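Local coordinates for ABC transporter substrate-binding protein (Rhizobium radiobacter, PDB 6TFS), which binds an open-chain sugar–amino acid conjugate in its cleft and probably hands it to an ABC transporter for uptake into the cell, at residues 205-210 and 338-343; 224-229 and 282-287; 288-293 and 457-462. One frame throughout, in Å; residues are numbered along the deposited sequence.

Overall arrangement
All three contacts reach one ligand, N7T, but differ in burial and chemistry. Contact 3 is buried: strand 289-291 pairs antiparallel with strand 454-467, so main-chain bonds dominate, with a salt bridge beside them. Contacts 1 and 2 are partly buried and join loops and helix ends, 1 mostly by oxygens and a proline ring, 2 by an arginine, a glutamine and one main-chain bond. Contact 2 lies between the others, touching 1 through R284 with G341 and E207 with N225, and 3 through Q226 with N289. Contacts 1 and 3 do not touch, their nearest atoms being about 7 Å apart.

Contact 1 of 3, residues 205-210 and 338-343. With N7T ((2~{S})-2-[[(3~{S},4~{R},5~{R})-3,4,5,6-tetrakis(oxidanyl)-2-oxidanylidene-hexyl]amino]pentanedioic acid), chain C.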
loop_
_atom_site.group_PDB
_atom_site.type_symbol
_atom_site.label_atom_id
_atom_site.label_comp_id
_atom_site.label_asym_id
_atom_site.label_seq_id
_atom_site.Cartn_x
_atom_site.Cartn_y
_atom_site.Cartn_z
ATOM N N ASN A 205 8.426 13.897 -9.565
ATOM C CA ASN A 205 7.799 12.826 -10.343
ATOM C C ASN A 205 8.614 12.394 -11.587
ATOM O O ASN A 205 8.779 11.193 -11.799
ATOM C CB ASN A 205 6.341 13.167 -10.715
ATOM C CG ASN A 205 5.546 11.920 -11.079
ATOM O OD1 ASN A 205 5.389 10.992 -10.277
ATOM N ND2 ASN A 205 5.063 11.846 -12.307
ATOM N N ASN A 206 9.161 13.356 -12.354
ATOM C CA ASN A 206 9.979 13.075 -13.535
ATOM C C ASN A 206 11.267 12.342 -13.124
ATOM O O ASN A 206 12.057 12.875 -12.335
ATOM C CB ASN A 206 10.269 14.362 -14.315
ATOM C CG ASN A 206 11.014 14.095 -15.598
ATOM O OD1 ASN A 206 12.241 14.010 -15.622
ATOM N ND2 ASN A 206 10.290 13.940 -16.689
ATOM N N GLU A 207 11.450 11.104 -13.646
ATOM C CA GLU A 207 12.582 10.225 -13.310
ATOM C C GLU A 207 13.944 10.784 -13.704
ATOM O O GLU A 207 14.871 10.691 -12.904
ATOM C CB GLU A 207 12.417 8.811 -13.895
ATOM C CG GLU A 207 11.400 7.949 -13.171
ATOM C CD GLU A 207 11.190 6.559 -13.751
ATOM O OE1 GLU A 207 11.812 6.227 -14.786
ATOM O OE2 GLU A 207 10.380 5.802 -13.174
ATOM N N ALA A 208 14.068 11.334 -14.921
ATOM C CA ALA A 208 15.339 11.897 -15.401
ATOM C C ALA A 208 15.769 13.115 -14.543
ATOM O O ALA A 208 16.938 13.207 -14.180
ATOM C CB ALA A 208 15.243 12.271 -16.882
ATOM N N ALA A 209 14.807 13.989 -14.166
ATOM C CA ALA A 209 15.066 15.151 -13.304
ATOM C C ALA A 209 15.445 14.733 -11.855
ATOM O O ALA A 209 16.374 15.304 -11.285
ATOM C CB ALA A 209 13.866 16.096 -13.304
ATOM N N ARG A 210 14.740 13.746 -11.274
ATOM C CA ARG A 210 15.023 13.230 -9.929
ATOM C C ARG A 210 16.426 12.588 -9.889
ATOM O O ARG A 210 17.160 12.812 -8.920
ATOM C CB ARG A 210 13.921 12.244 -9.462
ATOM C CG ARG A 210 13.961 11.859 -7.959
ATOM C CD ARG A 210 13.143 10.581 -7.635
ATOM N NE ARG A 210 11.919 10.615 -8.408
ATOM C CZ ARG A 210 11.472 9.687 -9.242
ATOM N NH1 ARG A 210 12.039 8.487 -9.283
ATOM N NH2 ARG A 210 10.404 9.922 -9.979
ATOM N N GLN A 338 -0.080 8.463 -14.201
ATOM C CA GLN A 338 1.189 9.054 -14.637
ATOM C C GLN A 338 2.334 8.842 -13.617
ATOM O O GLN A 338 3.425 9.386 -13.806
ATOM C CB GLN A 338 1.038 10.525 -15.045
ATOM C CG GLN A 338 0.361 10.677 -16.405
ATOM C CD GLN A 338 0.224 12.126 -16.821
ATOM O OE1 GLN A 338 -0.173 12.994 -16.042
ATOM N NE2 GLN A 338 0.560 12.420 -18.066
ATOM N N LEU A 339 2.103 8.017 -12.563
ATOM C CA LEU A 339 3.178 7.541 -11.679
ATOM C C LEU A 339 4.103 6.809 -12.708
ATOM O O LEU A 339 3.574 6.008 -13.490
ATOM C CB LEU A 339 2.643 6.538 -10.622
ATOM C CG LEU A 339 3.698 5.905 -9.697
ATOM C CD1 LEU A 339 4.343 6.955 -8.803
ATOM C CD2 LEU A 339 3.116 4.749 -8.883
ATOM N N PRO A 340 5.398 7.212 -12.870
ATOM C CA PRO A 340 6.210 6.673 -13.988
ATOM C C PRO A 340 6.267 5.155 -14.139
ATOM O O PRO A 340 6.203 4.675 -15.274
ATOM C CB PRO A 340 7.600 7.275 -13.743
ATOM C CG PRO A 340 7.300 8.572 -13.034
ATOM C CD PRO A 340 6.150 8.245 -12.116
ATOM N N GLY A 341 6.341 4.427 -13.028
ATOM C CA GLY A 341 6.359 2.967 -13.047
ATOM C C GLY A 341 5.081 2.375 -13.613
ATOM O O GLY A 341 5.139 1.439 -14.411
ATOM N N LEU A 342 3.915 2.933 -13.222
ATOM C CA LEU A 342 2.611 2.495 -13.739
ATOM C C LEU A 342 2.451 2.894 -15.210
ATOM O O LEU A 342 1.862 2.138 -15.986
ATOM C CB LEU A 342 1.431 3.028 -12.889
ATOM C CG LEU A 342 1.169 2.315 -11.545
ATOM C CD1 LEU A 342 0.164 3.092 -10.688
ATOM C CD2 LEU A 342 0.698 0.856 -11.748
ATOM N N GLU A 343 2.999 4.065 -15.598
ATOM C CA GLU A 343 2.936 4.547 -16.980
ATOM C C GLU A 343 3.730 3.625 -17.930
ATOM O O GLU A 343 3.200 3.260 -18.983
ATOM C CB GLU A 343 3.409 5.997 -17.073
ATOM C CG GLU A 343 3.397 6.554 -18.485
ATOM C CD GLU A 343 3.635 8.051 -18.501
ATOM O OE1 GLU A 343 4.813 8.463 -18.394
ATOM O OE2 GLU A 343 2.641 8.811 -18.591
HETATM O OAN N7T C . 5.670 -0.498 -12.068
HETATM C CAM N7T C . 4.496 -0.314 -11.319
HETATM C CAL N7T C . 4.879 0.366 -10.022
HETATM O OAT N7T C . 5.240 1.710 -10.264
HETATM C CAK N7T C . 3.751 0.267 -8.982
HETATM O OAS N7T C . 3.596 -1.073 -8.549
HETATM C CAJ N7T C . 3.998 1.161 -7.774
HETATM O OAR N7T C . 5.165 0.825 -7.083
HETATM C CAI N7T C . 2.927 1.079 -6.698
HETATM O OAQ N7T C . 2.402 0.007 -6.352
HETATM C CAH N7T C . 2.600 2.401 -5.975
HETATM N N N7T C . 1.923 2.176 -4.712
HETATM C CA N7T C . 0.484 2.335 -4.840
HETATM C C N7T C . 0.072 3.690 -5.366
HETATM O O N7T C . 0.580 4.733 -4.924
HETATM C CB N7T C . -0.154 2.031 -3.492
HETATM C CG N7T C . -1.705 1.928 -3.580
HETATM C CD N7T C . -2.385 1.448 -2.332
HETATM O OE1 N7T C . -3.624 1.281 -2.362
HETATM O OE2 N7T C . -1.758 1.204 -1.271
HETATM O OXT N7T C . -0.803 3.751 -6.262
#
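G341, which E207 approaches across the contact, offers its carbonyl O to R284, to S344 OG, which is shared with the carbonyl of P340, and to the ligand: N7T OAN reaches G341 O at 3.1 Å in a weak bond whose proton has another acceptor nearby. E207 OE2 itself comes no nearer than 4.3 Å to G341 N. A side chain on this glycine would collide with the ligand atom OAT, so the bare backbone helps to shape the pocket. P340, just before it, makes the largest single share of the interface. E207 keeps its chain extended beyond CG, with CG beside the backbone N (chi1 -75°), and this carries E207 OE2 to 3.2 Å from P340 CB; the partner carboxylate oxygen, OE1, bonds to N225 ND2. From the other end of the ring, N205 comes slantwise. N205 OD1 sits 3.4 Å from P340 CD, while N205 O lies 3.3 Å from P340 CG. With CG anti to the backbone N (chi1 -160°), N205 ND2 reaches Q338 O in a weak but fairly straight bond of 3.3 Å (166° at the hydrogen). L339, at the N-cap position of helix 340-353, turns CD2 to the ligand, 3.8 Å from N7T CAH. The two helix starts thus meet through oxygens laid against a proline ring and one weak amide bond, a modest grip; the firmer polar ties, from E207 to N225 and from G341 to R284, probably fix the backbone that lines the ligand site.

Contact 2 of 3, residues 224-229 and 282-287; sequences GNQDQR and KYRGER. With N7T ((2~{S})-2-[[(3~{S},4~{R},5~{R})-3,4,5,6-tetrakis(oxidanyl)-2-oxidanylidene-hexyl]amino]pentanedioic acid), chain C; SO4 (sulfate ion), chain H.
R284 and Q226 run alongside each other toward the ligand, and both end on its hydroxyl OAN. R284 NH1 gives the main bond, 2.8 Å to N7T OAN (151° at the hydrogen); NH2 of the same guanidinium adds a weak one and also bonds to G341 O, which helps to position the group. Q226 OE1 stands 2.9 Å from N7T OAN and may take its proton in a weak bond, though that proton has a second acceptor within reach. The hydroxyl meets the edge of the guanidinium, while Q226 CB covers one face, 3.7 Å from R284 NH1. R284 reaches this far because its chain is extended from CG to NE; Q226 instead bends at chi2 (74°), bringing its amide round beside the guanidinium with the two planes 47° apart.

Behind these side chains the backbones are tied by Q228 N, which bonds to R284 O at 2.8 Å. Q226 O and R284 O approach as two acceptors, and N289 ND2 gives a bond to the first. G285 leaves the helix with positive phi, and a CB there would strike Q228 CB. N225 OD1 accepts from D227 N at 2.9 Å, an Asx turn, and D227 OD1 in turn caps the next helix by taking R229 N at 3.2 Å from above the carboxylate plane. A sulfate, probably from the crystallisation liquor, receives a weak bond from N225 ND2. The contact thus joins the end of helix 277-284 to the start of helix 228-236, with L345 of helix 340-353 against R284 and N460 of strand 454-467 against both R284 and Q226.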
loop_
_atom_site.group_PDB
_atom_site.type_symbol
_atom_site.label_atom_id
_atom_site.label_comp_id
_atom_site.label_asym_id
_atom_site.label_seq_id
_atom_site.Cartn_x
_atom_site.Cartn_y
_atom_site.Cartn_z
ATOM N N GLY A 224 13.761 5.186 -6.882
ATOM C CA GLY A 224 14.164 4.616 -8.153
ATOM C C GLY A 224 12.967 4.182 -8.962
ATOM O O GLY A 224 11.850 4.647 -8.734
ATOM N N ASN A 225 13.186 3.250 -9.879
ATOM C CA ASN A 225 12.113 2.687 -10.695
ATOM C C ASN A 225 12.226 1.143 -10.702
ATOM O O ASN A 225 12.990 0.609 -9.912
ATOM C CB ASN A 225 12.130 3.314 -12.102
ATOM C CG ASN A 225 13.351 3.015 -12.935
ATOM O OD1 ASN A 225 14.065 2.029 -12.740
ATOM N ND2 ASN A 225 13.593 3.850 -13.913
ATOM N N GLN A 226 11.520 0.439 -11.604
ATOM C CA GLN A 226 11.549 -1.039 -11.646
ATOM C C GLN A 226 12.525 -1.612 -12.679
ATOM O O GLN A 226 12.559 -2.825 -12.872
ATOM C CB GLN A 226 10.126 -1.614 -11.855
ATOM C CG GLN A 226 9.152 -1.307 -10.715
ATOM C CD GLN A 226 8.674 0.138 -10.693
ATOM O OE1 GLN A 226 8.277 0.709 -11.714
ATOM N NE2 GLN A 226 8.739 0.764 -9.530
ATOM N N ASP A 227 13.316 -0.738 -13.331
ATOM C CA ASP A 227 14.272 -1.103 -14.375
ATOM C C ASP A 227 15.642 -1.412 -13.789
ATOM O O ASP A 227 16.193 -0.603 -13.042
ATOM C CB ASP A 227 14.336 0.010 -15.442
ATOM C CG ASP A 227 15.191 -0.259 -16.677
ATOM O OD1 ASP A 227 15.737 -1.387 -16.799
ATOM O OD2 ASP A 227 15.315 0.659 -17.521
ATOM N N GLN A 228 16.193 -2.602 -14.133
ATOM C CA GLN A 228 17.503 -3.076 -13.653
ATOM C C GLN A 228 18.663 -2.151 -14.094
ATOM O O GLN A 228 19.714 -2.146 -13.470
ATOM C CB GLN A 228 17.754 -4.545 -14.072
ATOM C CG GLN A 228 17.851 -4.766 -15.589
ATOM C CD GLN A 228 18.061 -6.219 -15.946
ATOM O OE1 GLN A 228 18.989 -6.885 -15.469
ATOM N NE2 GLN A 228 17.199 -6.742 -16.795
ATOM N N ARG A 229 18.450 -1.372 -15.149
ATOM C CA ARG A 229 19.409 -0.404 -15.680
ATOM C C ARG A 229 19.651 0.741 -14.673
ATOM O O ARG A 229 20.801 1.157 -14.493
ATOM C CB ARG A 229 18.913 0.150 -17.023
ATOM C CG ARG A 229 19.461 -0.580 -18.257
ATOM C CD ARG A 229 19.017 -2.024 -18.382
ATOM N NE ARG A 229 20.087 -2.958 -18.018
ATOM C CZ ARG A 229 20.347 -4.081 -18.679
ATOM N NH1 ARG A 229 19.635 -4.410 -19.748
ATOM N NH2 ARG A 229 21.336 -4.875 -18.289
ATOM N N LYS A 282 11.366 -10.324 -16.992
ATOM C CA LYS A 282 12.653 -10.464 -17.684
ATOM C C LYS A 282 13.133 -9.117 -18.251
ATOM O O LYS A 282 14.301 -8.766 -18.104
ATOM C CB LYS A 282 12.576 -11.551 -18.781
ATOM C CG LYS A 282 13.939 -11.960 -19.316
ATOM C CD LYS A 282 13.850 -13.036 -20.388
ATOM C CE LYS A 282 15.227 -13.450 -20.854
ATOM N NZ LYS A 282 15.183 -14.665 -21.713
ATOM N N TYR A 283 12.220 -8.362 -18.865
ATOM C CA TYR A 283 12.449 -7.028 -19.426
ATOM C C TYR A 283 12.870 -6.031 -18.320
ATOM O O TYR A 283 13.810 -5.278 -18.503
ATOM C CB TYR A 283 11.168 -6.564 -20.124
ATOM C CG TYR A 283 11.137 -5.136 -20.589
ATOM C CD1 TYR A 283 10.790 -4.106 -19.719
ATOM C CD2 TYR A 283 11.279 -4.827 -21.932
ATOM C CE1 TYR A 283 10.706 -2.792 -20.155
ATOM C CE2 TYR A 283 11.111 -3.530 -22.395
ATOM C CZ TYR A 283 10.855 -2.506 -21.499
ATOM O OH TYR A 283 10.716 -1.217 -21.952
ATOM N N ARG A 284 12.166 -6.026 -17.195
ATOM C CA ARG A 284 12.457 -5.111 -16.089
ATOM C C ARG A 284 13.666 -5.537 -15.222
ATOM O O ARG A 284 14.444 -4.689 -14.808
ATOM C CB ARG A 284 11.199 -4.894 -15.235
ATOM C CG ARG A 284 10.184 -3.981 -15.916
ATOM C CD ARG A 284 8.968 -3.752 -15.052
ATOM N NE ARG A 284 8.376 -2.465 -15.388
ATOM C CZ ARG A 284 7.446 -1.843 -14.680
ATOM N NH1 ARG A 284 6.943 -2.409 -13.590
ATOM N NH2 ARG A 284 7.003 -0.654 -15.061
ATOM N N GLY A 285 13.818 -6.834 -14.983
ATOM C CA GLY A 285 14.899 -7.385 -14.164
ATOM C C GLY A 285 14.349 -8.235 -13.036
ATOM O O GLY A 285 13.454 -7.797 -12.310
ATOM N N GLU A 286 14.875 -9.457 -12.893
ATOM C CA GLU A 286 14.421 -10.471 -11.931
ATOM C C GLU A 286 14.763 -10.188 -10.465
ATOM O O GLU A 286 14.119 -10.758 -9.591
ATOM C CB GLU A 286 14.926 -11.871 -12.330
ATOM C CG GLU A 286 14.477 -12.328 -13.713
ATOM C CD GLU A 286 13.044 -12.799 -13.892
ATOM O OE1 GLU A 286 12.272 -12.822 -12.903
ATOM O OE2 GLU A 286 12.697 -13.160 -15.039
ATOM N N ARG A 287 15.772 -9.344 -10.187
ATOM C CA ARG A 287 16.129 -9.000 -8.801
ATOM C C ARG A 287 14.983 -8.194 -8.142
ATOM O O ARG A 287 14.630 -8.460 -6.996
ATOM C CB ARG A 287 17.453 -8.210 -8.750
ATOM C CG ARG A 287 17.867 -7.796 -7.332
ATOM C CD ARG A 287 18.997 -6.790 -7.304
ATOM N NE ARG A 287 19.148 -6.189 -5.975
ATOM C CZ ARG A 287 20.027 -5.235 -5.675
ATOM N NH1 ARG A 287 20.845 -4.758 -6.607
ATOM N NH2 ARG A 287 20.090 -4.746 -4.440
HETATM O OAN N7T C . 5.670 -0.498 -12.068
HETATM C CAM N7T C . 4.496 -0.314 -11.319
HETATM C CAL N7T C . 4.879 0.366 -10.022
HETATM O OAT N7T C . 5.240 1.710 -10.264
HETATM C CAK N7T C . 3.751 0.267 -8.982
HETATM O OAS N7T C . 3.596 -1.073 -8.549
HETATM C CAJ N7T C . 3.998 1.161 -7.774
HETATM O OAR N7T C . 5.165 0.825 -7.083
HETATM C CAI N7T C . 2.927 1.079 -6.698
HETATM O OAQ N7T C . 2.402 0.007 -6.352
HETATM C CAH N7T C . 2.600 2.401 -5.975
HETATM N N N7T C . 1.923 2.176 -4.712
HETATM C CA N7T C . 0.484 2.335 -4.840
HETATM C C N7T C . 0.072 3.690 -5.366
HETATM O O N7T C . 0.580 4.733 -4.924
HETATM C CB N7T C . -0.154 2.031 -3.492
HETATM C CG N7T C . -1.705 1.928 -3.580
HETATM C CD N7T C . -2.385 1.448 -2.332
HETATM O OE1 N7T C . -3.624 1.281 -2.362
HETATM O OE2 N7T C . -1.758 1.204 -1.271
HETATM O OXT N7T C . -0.803 3.751 -6.262
HETATM S S SO4 H . 16.331 4.042 -16.417
HETATM O O1 SO4 H . 16.226 5.133 -15.446
HETATM O O2 SO4 H . 17.396 4.344 -17.378
HETATM O O3 SO4 H . 16.648 2.796 -15.732
HETATM O O4 SO4 H . 15.049 3.892 -17.115
#

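Contact 3 of 3, residues 288-293 and 457-462; sequences VNRAVP and LTENLG. With N7T ((2~{S})-2-[[(3~{S},4~{R},5~{R})-3,4,5,6-tetrakis(oxidanyl)-2-oxidanylidene-hexyl]amino]pentanedioic acid), chain C.
E459 runs alongside R290 and across V292, and its atoms can be followed outward. E459 CB faces V292 CG2 at 3.7 Å. CG, set between the backbone N and the carbonyl carbon (chi1 68°), touches both that methyl and R290 CG. CD still meets the methyl, and E459 OE1 lies 3.5 Å from V292 CG2. E459 OE2 takes a weak bond from R290 NH1 at 3.3 Å, the polar part of a salt bridge, with R290 CD 3.2 Å from the same oxygen; S298 OG also bonds to it. With an alanine in place of R290, the flanking CG, CD and guanidinium are gone, and the E459 carboxylate would probably be left without its charge partner in this strand pair.

Beneath, R290 and E459 form an antiparallel hydrogen-bonded pair, E459 N to R290 O at 2.9 Å, extended by L461 N to V288 O and V292 N to L457 O. On the opposite face, a water links N289 OD1, T458 OG1 and N460 OD1; N289 ND2 bonds to Q226 O, and N460 OD1 also accepts from N251. N460 ND2 donates to N7T OAS at 3.2 Å (166°). One face thus carries a salt bridge and a valine methyl, the other two amides and a threonine sharing one water, which probably orients N460 for the ligand.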
loop_
_atom_site.group_PDB
_atom_site.type_symbol
_atom_site.label_atom_id
_atom_site.label_comp_id
_atom_site.label_asym_id
_atom_site.label_seq_id
_atom_site.Cartn_x
_atom_site.Cartn_y
_atom_site.Cartn_z
ATOM N N VAL A 288 14.381 -7.251 -8.893
ATOM C CA VAL A 288 13.314 -6.393 -8.383
ATOM C C VAL A 288 11.912 -6.915 -8.735
ATOM O O VAL A 288 10.970 -6.689 -7.981
ATOM C CB VAL A 288 13.559 -4.926 -8.874
ATOM C CG1 VAL A 288 12.336 -4.019 -8.683
ATOM C CG2 VAL A 288 14.794 -4.337 -8.194
ATOM N N ASN A 289 11.777 -7.584 -9.881
ATOM C CA ASN A 289 10.483 -7.975 -10.413
ATOM C C ASN A 289 10.294 -9.457 -10.598
ATOM O O ASN A 289 11.213 -10.153 -11.032
ATOM C CB ASN A 289 10.223 -7.253 -11.759
ATOM C CG ASN A 289 10.546 -5.782 -11.738
ATOM O OD1 ASN A 289 9.703 -4.955 -11.401
ATOM N ND2 ASN A 289 11.790 -5.421 -12.068
ATOM N N ARG A 290 9.064 -9.928 -10.335
ATOM C CA ARG A 290 8.714 -11.325 -10.556
ATOM C C ARG A 290 7.251 -11.474 -10.966
ATOM O O ARG A 290 6.375 -10.793 -10.427
ATOM C CB ARG A 290 9.114 -12.249 -9.363
ATOM C CG ARG A 290 8.127 -12.337 -8.216
ATOM C CD ARG A 290 8.537 -13.312 -7.102
ATOM N NE ARG A 290 8.076 -14.703 -7.261
ATOM C CZ ARG A 290 6.803 -15.103 -7.286
ATOM N NH1 ARG A 290 5.818 -14.216 -7.250
ATOM N NH2 ARG A 290 6.509 -16.394 -7.398
ATOM N N ALA A 291 7.000 -12.363 -11.932
ATOM C CA ALA A 291 5.650 -12.713 -12.391
ATOM C C ALA A 291 4.991 -13.470 -11.220
ATOM O O ALA A 291 5.674 -14.201 -10.504
ATOM C CB ALA A 291 5.732 -13.610 -13.622
ATOM N N VAL A 292 3.714 -13.197 -10.947
ATOM C CA VAL A 292 3.022 -13.804 -9.809
ATOM C C VAL A 292 1.966 -14.794 -10.294
ATOM O O VAL A 292 1.043 -14.385 -10.991
ATOM C CB VAL A 292 2.467 -12.742 -8.824
ATOM C CG1 VAL A 292 1.747 -13.388 -7.642
ATOM C CG2 VAL A 292 3.581 -11.840 -8.323
ATOM N N PRO A 293 2.070 -16.093 -9.913
ATOM C CA PRO A 293 1.090 -17.087 -10.394
ATOM C C PRO A 293 -0.267 -17.093 -9.648
ATOM O O PRO A 293 -0.938 -18.123 -9.600
ATOM C CB PRO A 293 1.857 -18.410 -10.271
ATOM C CG PRO A 293 2.767 -18.194 -9.095
ATOM C CD PRO A 293 3.135 -16.730 -9.103
ATOM N N LEU A 457 0.199 -9.429 -13.106
ATOM C CA LEU A 457 1.370 -9.108 -13.906
ATOM C C LEU A 457 2.581 -9.408 -13.055
ATOM O O LEU A 457 2.751 -10.553 -12.643
ATOM C CB LEU A 457 1.305 -7.654 -14.416
ATOM C CG LEU A 457 -0.022 -7.286 -15.116
ATOM C CD1 LEU A 457 -0.190 -5.815 -15.224
ATOM C CD2 LEU A 457 -0.150 -7.960 -16.461
ATOM N N THR A 458 3.378 -8.405 -12.734
ATOM C CA THR A 458 4.551 -8.581 -11.899
ATOM C C THR A 458 4.351 -7.890 -10.572
ATOM O O THR A 458 3.538 -6.972 -10.440
ATOM C CB THR A 458 5.784 -7.978 -12.593
ATOM O OG1 THR A 458 5.434 -6.668 -13.059
ATOM C CG2 THR A 458 6.284 -8.841 -13.746
ATOM N N GLU A 459 5.118 -8.330 -9.595
ATOM C CA GLU A 459 5.197 -7.658 -8.318
ATOM C C GLU A 459 6.604 -7.033 -8.266
ATOM O O GLU A 459 7.550 -7.580 -8.845
ATOM C CB GLU A 459 4.900 -8.579 -7.127
ATOM C CG GLU A 459 5.935 -9.656 -6.866
ATOM C CD GLU A 459 5.583 -10.623 -5.753
ATOM O OE1 GLU A 459 4.475 -10.523 -5.176
ATOM O OE2 GLU A 459 6.429 -11.492 -5.460
ATOM N N ASN A 460 6.718 -5.871 -7.645
ATOM C CA ASN A 460 8.005 -5.197 -7.568
ATOM C C ASN A 460 8.362 -4.763 -6.188
ATOM O O ASN A 460 7.550 -4.128 -5.514
ATOM C CB ASN A 460 8.099 -3.984 -8.524
ATOM C CG ASN A 460 6.808 -3.210 -8.743
ATOM O OD1 ASN A 460 6.152 -3.357 -9.778
ATOM N ND2 ASN A 460 6.407 -2.389 -7.781
ATOM N N LEU A 461 9.615 -5.038 -5.791
ATOM C CA LEU A 461 10.170 -4.552 -4.524
ATOM C C LEU A 461 10.368 -3.032 -4.686
ATOM O O LEU A 461 10.518 -2.548 -5.811
ATOM C CB LEU A 461 11.528 -5.222 -4.245
ATOM C CG LEU A 461 11.522 -6.742 -3.963
ATOM C CD1 LEU A 461 12.944 -7.313 -4.043
ATOM C CD2 LEU A 461 10.871 -7.067 -2.593
ATOM N N GLY A 462 10.351 -2.304 -3.572
ATOM C CA GLY A 462 10.591 -0.869 -3.562
ATOM C C GLY A 462 12.051 -0.614 -3.871
ATOM O O GLY A 462 12.912 -1.355 -3.397
HETATM O OAN N7T C . 5.670 -0.498 -12.068
HETATM C CAM N7T C . 4.496 -0.314 -11.319
HETATM C CAL N7T C . 4.879 0.366 -10.022
HETATM O OAT N7T C . 5.240 1.710 -10.264
HETATM C CAK N7T C . 3.751 0.267 -8.982
HETATM O OAS N7T C . 3.596 -1.073 -8.549
HETATM C CAJ N7T C . 3.998 1.161 -7.774
HETATM O OAR N7T C . 5.165 0.825 -7.083
HETATM C CAI N7T C . 2.927 1.079 -6.698
HETATM O OAQ N7T C . 2.402 0.007 -6.352
HETATM C CAH N7T C . 2.600 2.401 -5.975
HETATM N N N7T C . 1.923 2.176 -4.712
HETATM C CA N7T C . 0.484 2.335 -4.840
HETATM C C N7T C . 0.072 3.690 -5.366
HETATM O O N7T C . 0.580 4.733 -4.924
HETATM C CB N7T C . -0.154 2.031 -3.492
HETATM C CG N7T C . -1.705 1.928 -3.580
HETATM C CD N7T C . -2.385 1.448 -2.332
HETATM O OE1 N7T C . -3.624 1.281 -2.362
HETATM O OE2 N7T C . -1.758 1.204 -1.271
HETATM O OXT N7T C . -0.803 3.751 -6.262
HETATM O O HOH W 1 7.054 -4.932 -11.797
HETATM O O HOH W 2 1.688 -13.292 -13.373
#